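Local coordinates for protein enoyl-CoA hydratase/isomerase (Mycobacterium avium, PDB 3P5M) that probably acts on acyl-CoA thioesters as a hydratase or isomerase of the crotonase family, at residues B[105-109]-B[137-141]; B[35-39]-B[80-84]. All coordinates share one frame; numbering follows the deposited sequence.

Interaction 1: residues B[105-109]-B[137-141]; sequences GFGCS and DGGAS
S109 reaches across from helix 106-113 to the chain just ahead of helix 140-143, giving its hydroxyl to the backbone carbonyl of D137 with S109 OG to D137 O at 2.7 Å. This is the one hydrogen bond between the two segments. OG approaches tilted 31° out of the carbonyl plane, while A140 N, which closes the type I' turn D137-A140 over 3.1 Å to D137 O, comes from the opposite face. Two donors therefore grip one carbonyl oxygen. A chi1 of -51° swings OG away from the S109 carbonyl and over toward the turn; it then also rests on A140, with S109 OG to A140 CB at 3.3 Å. The second point of contact is F106. Its ring meets the turn edge-on: F106 CD1 lies 4.0 Å from G138 CA, a spot with no side chain in the way, and D137 OD1 sits near the same ring plane, 3.5 Å from F106 CB. Ring and carboxylate planes are 73° apart. Further out, A81, V84 and V85 of helix 74-90 and V30 pack on F106, while E224 receives hydrogen bonds from G139 N and S141 OG, and Q221 NE2 bonds G138 O, so the turn is also tied to helix 217-231. In crotonases a backbone N-H at the start of the helix equivalent to 106-113 is one of two that bind the thioester carbonyl; by alignment the F106 N-H is probably that one here, with the 137-140 turn alongside. S109 probably takes the place of a glutamate that is catalytic in enoyl-CoA hydratases. Chemically, polar demand is unevenly met: the D137 carbonyl has two donors, whereas D137 OD1, covered by the contact, has no hydrogen-bonding partner in the model.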
loop_
_atom_site.group_PDB
_atom_site.type_symbol
_atom_site.label_atom_id
_atom_site.label_comp_id
_atom_site.label_asym_id
_atom_site.label_seq_id
_atom_site.Cartn_x
_atom_site.Cartn_y
_atom_site.Cartn_z
ATOM N N GLY B 105 -16.485 21.278 -3.481
ATOM C CA GLY B 105 -17.713 21.476 -4.240
ATOM C C GLY B 105 -17.402 21.517 -5.714
ATOM O O GLY B 105 -16.707 20.628 -6.214
ATOM N N PHE B 106 -17.892 22.541 -6.408
ATOM C CA PHE B 106 -17.504 22.743 -7.821
ATOM C C PHE B 106 -15.980 22.865 -8.062
ATOM O O PHE B 106 -15.507 22.600 -9.164
ATOM C CB PHE B 106 -18.183 23.974 -8.449
ATOM C CG PHE B 106 -17.758 24.202 -9.877
ATOM C CD1 PHE B 106 -18.256 23.390 -10.896
ATOM C CD2 PHE B 106 -16.798 25.147 -10.190
ATOM C CE1 PHE B 106 -17.838 23.547 -12.197
ATOM C CE2 PHE B 106 -16.383 25.317 -11.503
ATOM C CZ PHE B 106 -16.914 24.525 -12.502
ATOM N N GLY B 107 -15.220 23.292 -7.059
ATOM C CA GLY B 107 -13.743 23.291 -7.170
ATOM C C GLY B 107 -13.166 21.905 -7.415
ATOM O O GLY B 107 -12.143 21.745 -8.090
ATOM N N CYS B 108 -13.814 20.897 -6.857
ATOM C CA CYS B 108 -13.439 19.527 -7.130
ATOM C C CYS B 108 -13.815 19.149 -8.569
ATOM O O CYS B 108 -12.978 18.657 -9.351
ATOM C CB CYS B 108 -14.101 18.576 -6.102
ATOM S SG CYS B 108 -13.607 16.840 -6.283
ATOM N N SER B 109 -15.078 19.374 -8.927
ATOM C CA SER B 109 -15.544 19.119 -10.279
ATOM C C SER B 109 -14.582 19.743 -11.319
ATOM O O SER B 109 -14.217 19.085 -12.303
ATOM C CB SER B 109 -16.937 19.715 -10.452
ATOM O OG SER B 109 -17.812 19.289 -9.413
ATOM N N ASP B 137 -22.386 19.130 -8.035
ATOM C CA ASP B 137 -22.679 19.838 -9.302
ATOM C C ASP B 137 -21.485 19.818 -10.278
ATOM O O ASP B 137 -20.453 19.172 -10.014
ATOM C CB ASP B 137 -23.077 21.286 -9.027
ATOM C CG ASP B 137 -21.965 22.077 -8.377
ATOM O OD1 ASP B 137 -20.787 21.622 -8.358
ATOM O OD2 ASP B 137 -22.264 23.167 -7.873
ATOM N N GLY B 138 -21.624 20.537 -11.397
ATOM C CA GLY B 138 -20.583 20.577 -12.413
ATOM C C GLY B 138 -20.578 19.336 -13.269
ATOM O O GLY B 138 -19.914 19.309 -14.296
ATOM N N GLY B 139 -21.331 18.316 -12.868
ATOM C CA GLY B 139 -21.248 16.997 -13.462
ATOM C C GLY B 139 -20.241 16.121 -12.693
ATOM O O GLY B 139 -19.826 15.084 -13.198
ATOM N N ALA B 140 -19.860 16.522 -11.475
ATOM C CA ALA B 140 -19.107 15.638 -10.561
ATOM C C ALA B 140 -19.668 14.191 -10.490
ATOM O O ALA B 140 -18.900 13.210 -10.401
ATOM C CB ALA B 140 -19.039 16.249 -9.134
ATOM N N SER B 141 -20.996 14.043 -10.549
ATOM C CA SER B 141 -21.587 12.698 -10.342
ATOM C C SER B 141 -21.238 11.754 -11.488
ATOM O O SER B 141 -21.183 10.557 -11.296
ATOM C CB SER B 141 -23.109 12.747 -10.162
ATOM O OG SER B 141 -23.468 13.720 -9.193
#

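Interaction 2: residues B[35-39]-B[80-84]; sequences LEELS and AANRV
L35 and V84 lie across each other at about a right angle, and V84 sets CG2 against the backbone of helix 32-47, with V84 CG2 3.3 Å from L35 O and also packed on S39 CB. The other branch, CG1, anti to the V84 backbone N (chi1 168°), points at L38, again crosswise, with L38 CD2 to V84 CG1 at 3.9 Å. L35 also spans to the preceding turn: L35 CB meets A80 CB at 3.7 Å, and L35 CD1 lies 3.8 Å from A81 CB, the two alanines offering only methyls to it. The segment axes run 21° apart in direction and 8.8 Å apart at closest approach. On the solvent-exposed side E36, extended beyond CG, and R83, bent at chi2 and chi3, lie side by side and point the same way, their planes 37° apart. The guanidinium presents its edge to E36 CG, and the salt bridge is long, E36 OE2 to R83 NH2 being 3.8 Å. One water bridges the two helix backbones, donating to A80 O at 2.8 Å and, weakly, to L35 O. Helix 32-47 is thus joined to helix 74-90 mainly by apolar contact, and the loose charge pair and bridging water probably add only a modest polar contribution.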
loop_
_atom_site.group_PDB
_atom_site.type_symbol
_atom_site.label_atom_id
_atom_site.label_comp_id
_atom_site.label_asym_id
_atom_site.label_seq_id
_atom_site.Cartn_x
_atom_site.Cartn_y
_atom_site.Cartn_z
ATOM N N LEU B 35 -17.685 32.262 -13.516
ATOM C CA LEU B 35 -17.739 31.020 -14.303
ATOM C C LEU B 35 -17.816 31.282 -15.802
ATOM O O LEU B 35 -17.091 30.657 -16.578
ATOM C CB LEU B 35 -18.906 30.125 -13.855
ATOM C CG LEU B 35 -18.822 29.519 -12.450
ATOM C CD1 LEU B 35 -20.139 28.851 -12.057
ATOM C CD2 LEU B 35 -17.684 28.542 -12.351
ATOM N N GLU B 36 -18.696 32.203 -16.192
ATOM C CA GLU B 36 -18.851 32.589 -17.600
ATOM C C GLU B 36 -17.562 33.139 -18.181
ATOM O O GLU B 36 -17.192 32.805 -19.298
ATOM C CB GLU B 36 -19.982 33.597 -17.786
ATOM C CG GLU B 36 -21.305 32.958 -18.172
ATOM C CD GLU B 36 -22.450 33.969 -18.277
ATOM O OE1 GLU B 36 -22.201 35.133 -18.676
ATOM O OE2 GLU B 36 -23.606 33.604 -17.962
ATOM N N GLU B 37 -16.891 33.981 -17.406
ATOM C CA GLU B 37 -15.574 34.484 -17.756
ATOM C C GLU B 37 -14.566 33.352 -18.013
ATOM O O GLU B 37 -13.905 33.315 -19.052
ATOM C CB GLU B 37 -15.059 35.418 -16.650
ATOM C CG GLU B 37 -13.674 36.045 -16.941
ATOM C CD GLU B 37 -13.720 37.174 -17.958
ATOM O OE1 GLU B 37 -14.814 37.542 -18.402
ATOM O OE2 GLU B 37 -12.652 37.708 -18.310
ATOM N N LEU B 38 -14.470 32.438 -17.056
ATOM C CA LEU B 38 -13.588 31.299 -17.149
ATOM C C LEU B 38 -13.815 30.526 -18.457
ATOM O O LEU B 38 -12.874 30.162 -19.167
ATOM C CB LEU B 38 -13.840 30.406 -15.930
ATOM C CG LEU B 38 -13.044 29.124 -15.672
ATOM C CD1 LEU B 38 -11.563 29.363 -15.807
ATOM C CD2 LEU B 38 -13.358 28.584 -14.271
ATOM N N SER B 39 -15.087 30.273 -18.747
ATOM C CA SER B 39 -15.501 29.408 -19.847
ATOM C C SER B 39 -15.058 29.918 -21.248
ATOM O O SER B 39 -14.715 29.098 -22.122
ATOM C CB SER B 39 -17.022 29.192 -19.789
ATOM O OG SER B 39 -17.487 28.471 -20.915
ATOM N N ALA B 80 -23.750 27.665 -15.899
ATOM C CA ALA B 80 -22.394 28.163 -16.188
ATOM C C ALA B 80 -21.301 27.152 -15.755
ATOM O O ALA B 80 -20.344 26.846 -16.531
ATOM C CB ALA B 80 -22.183 29.574 -15.558
ATOM N N ALA B 81 -21.461 26.613 -14.538
ATOM C CA ALA B 81 -20.562 25.572 -13.979
ATOM C C ALA B 81 -20.526 24.335 -14.860
ATOM O O ALA B 81 -19.455 23.786 -15.140
ATOM C CB ALA B 81 -21.010 25.206 -12.607
ATOM N N ASN B 82 -21.700 23.915 -15.324
ATOM C CA ASN B 82 -21.782 22.830 -16.294
ATOM C C ASN B 82 -21.010 23.114 -17.574
ATOM O O ASN B 82 -20.264 22.245 -18.074
ATOM C CB ASN B 82 -23.249 22.454 -16.572
ATOM C CG ASN B 82 -23.884 21.675 -15.412
ATOM O OD1 ASN B 82 -23.170 21.095 -14.587
ATOM N ND2 ASN B 82 -25.217 21.625 -15.373
ATOM N N ARG B 83 -21.147 24.336 -18.098
ATOM C CA ARG B 83 -20.477 24.670 -19.354
ATOM C C ARG B 83 -18.965 24.791 -19.193
ATOM O O ARG B 83 -18.239 24.509 -20.135
ATOM C CB ARG B 83 -21.086 25.935 -19.998
ATOM C CG ARG B 83 -22.386 25.632 -20.832
ATOM C CD ARG B 83 -23.488 26.698 -20.640
ATOM N NE ARG B 83 -22.875 27.971 -20.239
ATOM C CZ ARG B 83 -23.545 29.052 -19.843
ATOM N NH1 ARG B 83 -24.873 29.024 -19.818
ATOM N NH2 ARG B 83 -22.875 30.154 -19.476
ATOM N N VAL B 84 -18.482 25.189 -18.007
ATOM C CA VAL B 84 -17.026 25.234 -17.754
ATOM C C VAL B 84 -16.458 23.830 -17.905
ATOM O O VAL B 84 -15.487 23.607 -18.623
ATOM C CB VAL B 84 -16.687 25.819 -16.358
ATOM C CG1 VAL B 84 -15.221 25.590 -15.998
ATOM C CG2 VAL B 84 -17.017 27.341 -16.307
HETATM O O HOH W 1 -19.625 29.162 -18.010
#

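How the interactions relate
Interaction 2 comes first along the chain, and its segments close before those of interaction 1 begin; the two centres are 12 Å apart. F106 is the physical joint: its ring edge faces the 137-141 turn in interaction 1, while F106 CE2 lies 3.6 Å from L35 CD2 and F106 CE1 lies 3.4 Å from A81 O. N82, on helix 74-90, adds a second touch, with N82 OD1 at 3.4 Å from G138 C. The elements are thus in contact one after another, from the helix 32-47/74-90 pair through helix 106-113 to the turn before helix 140-143, which probably lies beside the thioester-binding site of a crotonase-type domain.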